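Local coordinates for protein vestitone reductase (Medicago sativa, PDB 2P4H) that catalyses the NADPH-dependent, stereospecific reduction of (3R)-vestitone to the isoflavanol DMI, the penultimate step in making the phytoalexin medicarpin, at residues 193-207 with 309-322. Numbering follows the deposited sequence.
Sequences RFVCPKLPDSIEKAL and FDDAIQCCKEKGYL
The loop from Arg193 runs past the C-terminal helix, with the CA of Arg193 4.8 Å from the CA of Ala312, and leads into helix 201-206, whose axis crosses that of helix 309-319 at -105° and 11.0 Å. Arg193 bends at chi3 (60°) and grips Glu318 end-on in a salt bridge: NH2 gives OE1 a nearly straight bond of 2.8 Å, close to the guanidinium plane, while NH1 meets OE2 from above the carboxylate plane at 3.2 Å. Water 1 links NH1 to Asp311 OD1, and the other oxygen of that carboxylate is held by His226. Cys315 plays two parts, its SG accepting a hydrogen bond from Phe194 N (3.4 Å) and lying over the face of the Phe194 ring in a sulfur-aromatic contact; Pro200 CD covers the opposite face. Cys316 SG and Tyr321 CD2 lie at the ring edge, with Lys319 CD 3.5 Å from Phe194 CE1. The Tyr321 ring receives Leu199 CB squarely over its centre in a CH-pi contact, and its hydroxyl reaches water 3, bound to Cys196 O. Deeper in, Leu207 CD1 touches Cys316 SG, and CD2 the Phe309 ring edge. Gly320, with positive phi, lies in a Schellman motif after the last turn. In this extended-SDR, Rossmann-type reductase, the contact joins the C-terminal helix to the loop after strand 189-191, where Phe194 also touches Phe12 of the predicted NADP(+) site.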
loop_
_atom_site.group_PDB
_atom_site.type_symbol
_atom_site.label_atom_id
_atom_site.label_comp_id
_atom_site.label_asym_id
_atom_site.label_seq_id
_atom_site.Cartn_x
_atom_site.Cartn_y
_atom_site.Cartn_z
ATOM N N ARG A 193 2.958 -11.390 5.715
ATOM C CA ARG A 193 2.382 -11.648 7.028
ATOM C C ARG A 193 1.645 -10.367 7.403
ATOM O O ARG A 193 1.834 -9.328 6.770
ATOM C CB ARG A 193 3.466 -11.917 8.076
ATOM C CG ARG A 193 4.265 -13.191 7.885
ATOM C CD ARG A 193 5.150 -13.432 9.105
ATOM N NE ARG A 193 4.349 -13.553 10.320
ATOM C CZ ARG A 193 3.745 -14.671 10.716
ATOM N NH1 ARG A 193 3.853 -15.784 10.003
ATOM N NH2 ARG A 193 3.011 -14.667 11.821
ATOM N N PHE A 194 0.803 -10.440 8.425
ATOM C CA PHE A 194 0.063 -9.273 8.882
ATOM C C PHE A 194 -0.238 -9.389 10.368
ATOM O O PHE A 194 -0.293 -10.493 10.912
ATOM C CB PHE A 194 -1.236 -9.111 8.076
ATOM C CG PHE A 194 -2.119 -10.334 8.067
ATOM C CD1 PHE A 194 -3.132 -10.494 9.013
ATOM C CD2 PHE A 194 -1.953 -11.316 7.094
ATOM C CE1 PHE A 194 -3.965 -11.614 8.983
ATOM C CE2 PHE A 194 -2.777 -12.438 7.055
ATOM C CZ PHE A 194 -3.787 -12.590 8.001
ATOM N N VAL A 195 -0.409 -8.248 11.027
ATOM C CA VAL A 195 -0.714 -8.244 12.454
ATOM C C VAL A 195 -2.095 -7.672 12.749
ATOM O O VAL A 195 -2.556 -7.719 13.891
ATOM C CB VAL A 195 0.341 -7.449 13.271
ATOM C CG1 VAL A 195 1.698 -8.134 13.178
ATOM C CG2 VAL A 195 0.427 -6.011 12.775
ATOM N N CYS A 196 -2.757 -7.135 11.726
ATOM C CA CYS A 196 -4.091 -6.567 11.900
ATOM C C CYS A 196 -5.123 -7.658 12.205
ATOM O O CYS A 196 -4.936 -8.824 11.850
ATOM C CB CYS A 196 -4.496 -5.759 10.661
ATOM S SG CYS A 196 -4.289 -6.617 9.095
ATOM N N PRO A 197 -6.232 -7.287 12.868
ATOM C CA PRO A 197 -7.308 -8.207 13.250
ATOM C C PRO A 197 -8.141 -8.899 12.171
ATOM O O PRO A 197 -8.813 -9.887 12.459
ATOM C CB PRO A 197 -8.165 -7.355 14.188
ATOM C CG PRO A 197 -8.011 -5.989 13.620
ATOM C CD PRO A 197 -6.524 -5.921 13.341
ATOM N N LYS A 198 -8.106 -8.399 10.942
ATOM C CA LYS A 198 -8.876 -9.015 9.866
ATOM C C LYS A 198 -7.989 -9.397 8.690
ATOM O O LYS A 198 -6.925 -8.810 8.490
ATOM C CB LYS A 198 -9.970 -8.062 9.375
ATOM C CG LYS A 198 -11.026 -7.724 10.414
ATOM C CD LYS A 198 -12.083 -6.800 9.831
ATOM C CE LYS A 198 -13.158 -6.480 10.855
ATOM N NZ LYS A 198 -14.200 -5.576 10.293
ATOM N N LEU A 199 -8.431 -10.383 7.914
ATOM C CA LEU A 199 -7.683 -10.825 6.739
ATOM C C LEU A 199 -7.680 -9.708 5.696
ATOM O O LEU A 199 -8.740 -9.295 5.225
ATOM C CB LEU A 199 -8.340 -12.073 6.140
ATOM C CG LEU A 199 -7.723 -12.614 4.845
ATOM C CD1 LEU A 199 -6.307 -13.101 5.115
ATOM C CD2 LEU A 199 -8.579 -13.745 4.304
ATOM N N PRO A 200 -6.491 -9.194 5.326
ATOM C CA PRO A 200 -6.459 -8.121 4.326
ATOM C C PRO A 200 -7.046 -8.574 2.992
ATOM O O PRO A 200 -6.782 -9.681 2.526
ATOM C CB PRO A 200 -4.970 -7.790 4.212
ATOM C CG PRO A 200 -4.433 -8.143 5.570
ATOM C CD PRO A 200 -5.148 -9.443 5.877
ATOM N N ASP A 201 -7.837 -7.701 2.378
ATOM C CA ASP A 201 -8.469 -7.992 1.104
ATOM C C ASP A 201 -7.451 -8.384 0.032
ATOM O O ASP A 201 -7.685 -9.308 -0.742
ATOM C CB ASP A 201 -9.265 -6.767 0.641
ATOM C CG ASP A 201 -9.972 -6.994 -0.675
ATOM O OD1 ASP A 201 -10.883 -7.844 -0.720
ATOM O OD2 ASP A 201 -9.613 -6.320 -1.664
ATOM N N SER A 202 -6.320 -7.686 -0.011
ATOM C CA SER A 202 -5.299 -7.979 -1.009
ATOM C C SER A 202 -4.754 -9.396 -0.858
ATOM O O SER A 202 -4.446 -10.059 -1.852
ATOM C CB SER A 202 -4.160 -6.960 -0.920
ATOM O OG SER A 202 -3.591 -6.937 0.374
ATOM N N ILE A 203 -4.638 -9.862 0.380
ATOM C CA ILE A 203 -4.144 -11.210 0.624
ATOM C C ILE A 203 -5.223 -12.233 0.272
ATOM O O ILE A 203 -4.929 -13.276 -0.312
ATOM C CB ILE A 203 -3.681 -11.366 2.094
ATOM C CG1 ILE A 203 -2.464 -10.463 2.327
ATOM C CG2 ILE A 203 -3.360 -12.828 2.406
ATOM C CD1 ILE A 203 -1.893 -10.513 3.734
ATOM N N GLU A 204 -6.474 -11.940 0.613
ATOM C CA GLU A 204 -7.548 -12.868 0.281
ATOM C C GLU A 204 -7.598 -13.057 -1.236
ATOM O O GLU A 204 -7.746 -14.176 -1.731
ATOM C CB GLU A 204 -8.890 -12.339 0.800
ATOM C CG GLU A 204 -10.074 -13.241 0.467
ATOM C CD GLU A 204 -11.314 -12.891 1.265
ATOM O OE1 GLU A 204 -11.590 -11.687 1.442
ATOM O OE2 GLU A 204 -12.017 -13.824 1.705
ATOM N N LYS A 205 -7.452 -11.964 -1.978
ATOM C CA LYS A 205 -7.477 -12.042 -3.431
ATOM C C LYS A 205 -6.249 -12.753 -3.992
ATOM O O LYS A 205 -6.362 -13.553 -4.920
ATOM C CB LYS A 205 -7.589 -10.638 -4.033
ATOM C CG LYS A 205 -8.921 -9.965 -3.743
ATOM C CD LYS A 205 -9.003 -8.591 -4.376
ATOM C CE LYS A 205 -10.354 -7.955 -4.098
ATOM N NZ LYS A 205 -11.470 -8.851 -4.508
ATOM N N ALA A 206 -5.079 -12.461 -3.430
ATOM C CA ALA A 206 -3.839 -13.084 -3.888
ATOM C C ALA A 206 -3.822 -14.592 -3.639
ATOM O O ALA A 206 -3.153 -15.341 -4.358
ATOM C CB ALA A 206 -2.645 -12.429 -3.197
ATOM N N LEU A 207 -4.556 -15.034 -2.619
ATOM C CA LEU A 207 -4.604 -16.453 -2.272
ATOM C C LEU A 207 -5.851 -17.163 -2.788
ATOM O O LEU A 207 -6.241 -18.206 -2.267
ATOM C CB LEU A 207 -4.509 -16.625 -0.752
ATOM C CG LEU A 207 -3.207 -16.157 -0.098
ATOM C CD1 LEU A 207 -3.218 -16.521 1.381
ATOM C CD2 LEU A 207 -2.015 -16.806 -0.792
ATOM N N PHE A 309 4.352 -15.355 -0.854
ATOM C CA PHE A 309 3.264 -16.310 -0.710
ATOM C C PHE A 309 3.395 -17.129 0.568
ATOM O O PHE A 309 2.397 -17.383 1.239
ATOM C CB PHE A 309 3.199 -17.248 -1.924
ATOM C CG PHE A 309 2.507 -16.647 -3.119
ATOM C CD1 PHE A 309 1.136 -16.398 -3.089
ATOM C CD2 PHE A 309 3.223 -16.312 -4.262
ATOM C CE1 PHE A 309 0.487 -15.818 -4.184
ATOM C CE2 PHE A 309 2.584 -15.730 -5.363
ATOM C CZ PHE A 309 1.213 -15.483 -5.320
ATOM N N ASP A 310 4.612 -17.535 0.922
ATOM C CA ASP A 310 4.767 -18.337 2.128
ATOM C C ASP A 310 4.434 -17.560 3.390
ATOM O O ASP A 310 3.774 -18.088 4.286
ATOM C CB ASP A 310 6.179 -18.909 2.250
ATOM C CG ASP A 310 6.257 -20.001 3.299
ATOM O OD1 ASP A 310 5.575 -21.034 3.122
ATOM O OD2 ASP A 310 6.982 -19.823 4.301
ATOM N N ASP A 311 4.887 -16.312 3.472
ATOM C CA ASP A 311 4.599 -15.510 4.653
ATOM C C ASP A 311 3.096 -15.316 4.813
ATOM O O ASP A 311 2.567 -15.411 5.919
ATOM C CB ASP A 311 5.311 -14.152 4.583
ATOM C CG ASP A 311 6.796 -14.259 4.887
ATOM O OD1 ASP A 311 7.191 -15.242 5.547
ATOM O OD2 ASP A 311 7.569 -13.360 4.488
ATOM N N ALA A 312 2.404 -15.061 3.709
ATOM C CA ALA A 312 0.962 -14.876 3.762
ATOM C C ALA A 312 0.262 -16.176 4.166
ATOM O O ALA A 312 -0.622 -16.178 5.022
ATOM C CB ALA A 312 0.446 -14.400 2.404
ATOM N N ILE A 313 0.663 -17.283 3.552
ATOM C CA ILE A 313 0.050 -18.570 3.849
ATOM C C ILE A 313 0.275 -19.021 5.291
ATOM O O ILE A 313 -0.674 -19.442 5.959
ATOM C CB ILE A 313 0.540 -19.636 2.842
ATOM C CG1 ILE A 313 -0.125 -19.375 1.485
ATOM C CG2 ILE A 313 0.224 -21.039 3.345
ATOM C CD1 ILE A 313 0.454 -20.174 0.337
ATOM N N GLN A 314 1.505 -18.917 5.786
ATOM C CA GLN A 314 1.778 -19.320 7.165
ATOM C C GLN A 314 1.002 -18.443 8.147
ATOM O O GLN A 314 0.486 -18.934 9.158
ATOM C CB GLN A 314 3.276 -19.238 7.482
ATOM C CG GLN A 314 4.169 -20.152 6.647
ATOM C CD GLN A 314 3.636 -21.571 6.531
ATOM O OE1 GLN A 314 3.069 -22.119 7.480
ATOM N NE2 GLN A 314 3.833 -22.180 5.369
ATOM N N CYS A 315 0.909 -17.148 7.857
ATOM C CA CYS A 315 0.192 -16.237 8.741
ATOM C C CYS A 315 -1.290 -16.602 8.749
ATOM O O CYS A 315 -1.924 -16.649 9.806
ATOM C CB CYS A 315 0.385 -14.785 8.288
ATOM S SG CYS A 315 -0.212 -13.557 9.476
ATOM N N CYS A 316 -1.843 -16.876 7.572
ATOM C CA CYS A 316 -3.246 -17.257 7.479
ATOM C C CYS A 316 -3.523 -18.547 8.247
ATOM O O CYS A 316 -4.556 -18.674 8.905
ATOM C CB CYS A 316 -3.658 -17.424 6.016
ATOM S SG CYS A 316 -3.934 -15.861 5.160
ATOM N N LYS A 317 -2.606 -19.505 8.162
ATOM C CA LYS A 317 -2.773 -20.772 8.875
ATOM C C LYS A 317 -2.784 -20.536 10.382
ATOM O O LYS A 317 -3.625 -21.076 11.102
ATOM C CB LYS A 317 -1.643 -21.735 8.505
ATOM C CG LYS A 317 -1.743 -22.280 7.088
ATOM C CD LYS A 317 -0.449 -22.942 6.645
ATOM C CE LYS A 317 -0.067 -24.111 7.537
ATOM N NZ LYS A 317 1.242 -24.693 7.114
ATOM N N GLU A 318 -1.852 -19.718 10.854
ATOM C CA GLU A 318 -1.746 -19.406 12.275
ATOM C C GLU A 318 -2.999 -18.734 12.817
ATOM O O GLU A 318 -3.429 -19.009 13.941
ATOM C CB GLU A 318 -0.556 -18.477 12.520
ATOM C CG GLU A 318 0.807 -19.101 12.294
ATOM C CD GLU A 318 1.911 -18.061 12.246
ATOM O OE1 GLU A 318 1.733 -16.971 12.837
ATOM O OE2 GLU A 318 2.961 -18.333 11.627
ATOM N N LYS A 319 -3.585 -17.857 12.010
ATOM C CA LYS A 319 -4.760 -17.104 12.423
ATOM C C LYS A 319 -6.117 -17.724 12.097
ATOM O O LYS A 319 -7.158 -17.146 12.417
ATOM C CB LYS A 319 -4.662 -15.684 11.863
ATOM C CG LYS A 319 -3.469 -14.916 12.427
ATOM C CD LYS A 319 -3.412 -13.485 11.921
ATOM C CE LYS A 319 -2.245 -12.728 12.537
ATOM N NZ LYS A 319 -2.367 -12.604 14.020
ATOM N N GLY A 320 -6.107 -18.893 11.467
ATOM C CA GLY A 320 -7.351 -19.576 11.160
ATOM C C GLY A 320 -8.069 -19.227 9.872
ATOM O O GLY A 320 -9.236 -19.578 9.701
ATOM N N TYR A 321 -7.393 -18.541 8.958
ATOM C CA TYR A 321 -8.014 -18.187 7.687
ATOM C C TYR A 321 -7.733 -19.279 6.661
ATOM O O TYR A 321 -8.349 -19.315 5.597
ATOM C CB TYR A 321 -7.484 -16.838 7.201
ATOM C CG TYR A 321 -7.808 -15.710 8.153
ATOM C CD1 TYR A 321 -9.131 -15.336 8.399
ATOM C CD2 TYR A 321 -6.796 -15.035 8.831
ATOM C CE1 TYR A 321 -9.434 -14.316 9.301
ATOM C CE2 TYR A 321 -7.085 -14.015 9.733
ATOM C CZ TYR A 321 -8.404 -13.662 9.966
ATOM O OH TYR A 321 -8.684 -12.666 10.877
ATOM N N LEU A 322 -6.800 -20.163 7.007
ATOM C CA LEU A 322 -6.408 -21.292 6.168
ATOM C C LEU A 322 -6.232 -22.526 7.045
ATOM O O LEU A 322 -6.142 -22.355 8.278
ATOM C CB LEU A 322 -5.084 -21.004 5.459
ATOM C CG LEU A 322 -5.125 -20.603 3.987
ATOM C CD1 LEU A 322 -3.704 -20.430 3.472
ATOM C CD2 LEU A 322 -5.846 -21.673 3.180
ATOM O OXT LEU A 322 -6.165 -23.643 6.489
HETATM O O HOH W 1 5.798 -16.589 7.951
HETATM O O HOH W 2 -1.389 -9.868 15.367
HETATM O O HOH W 3 -6.089 -11.301 11.813
#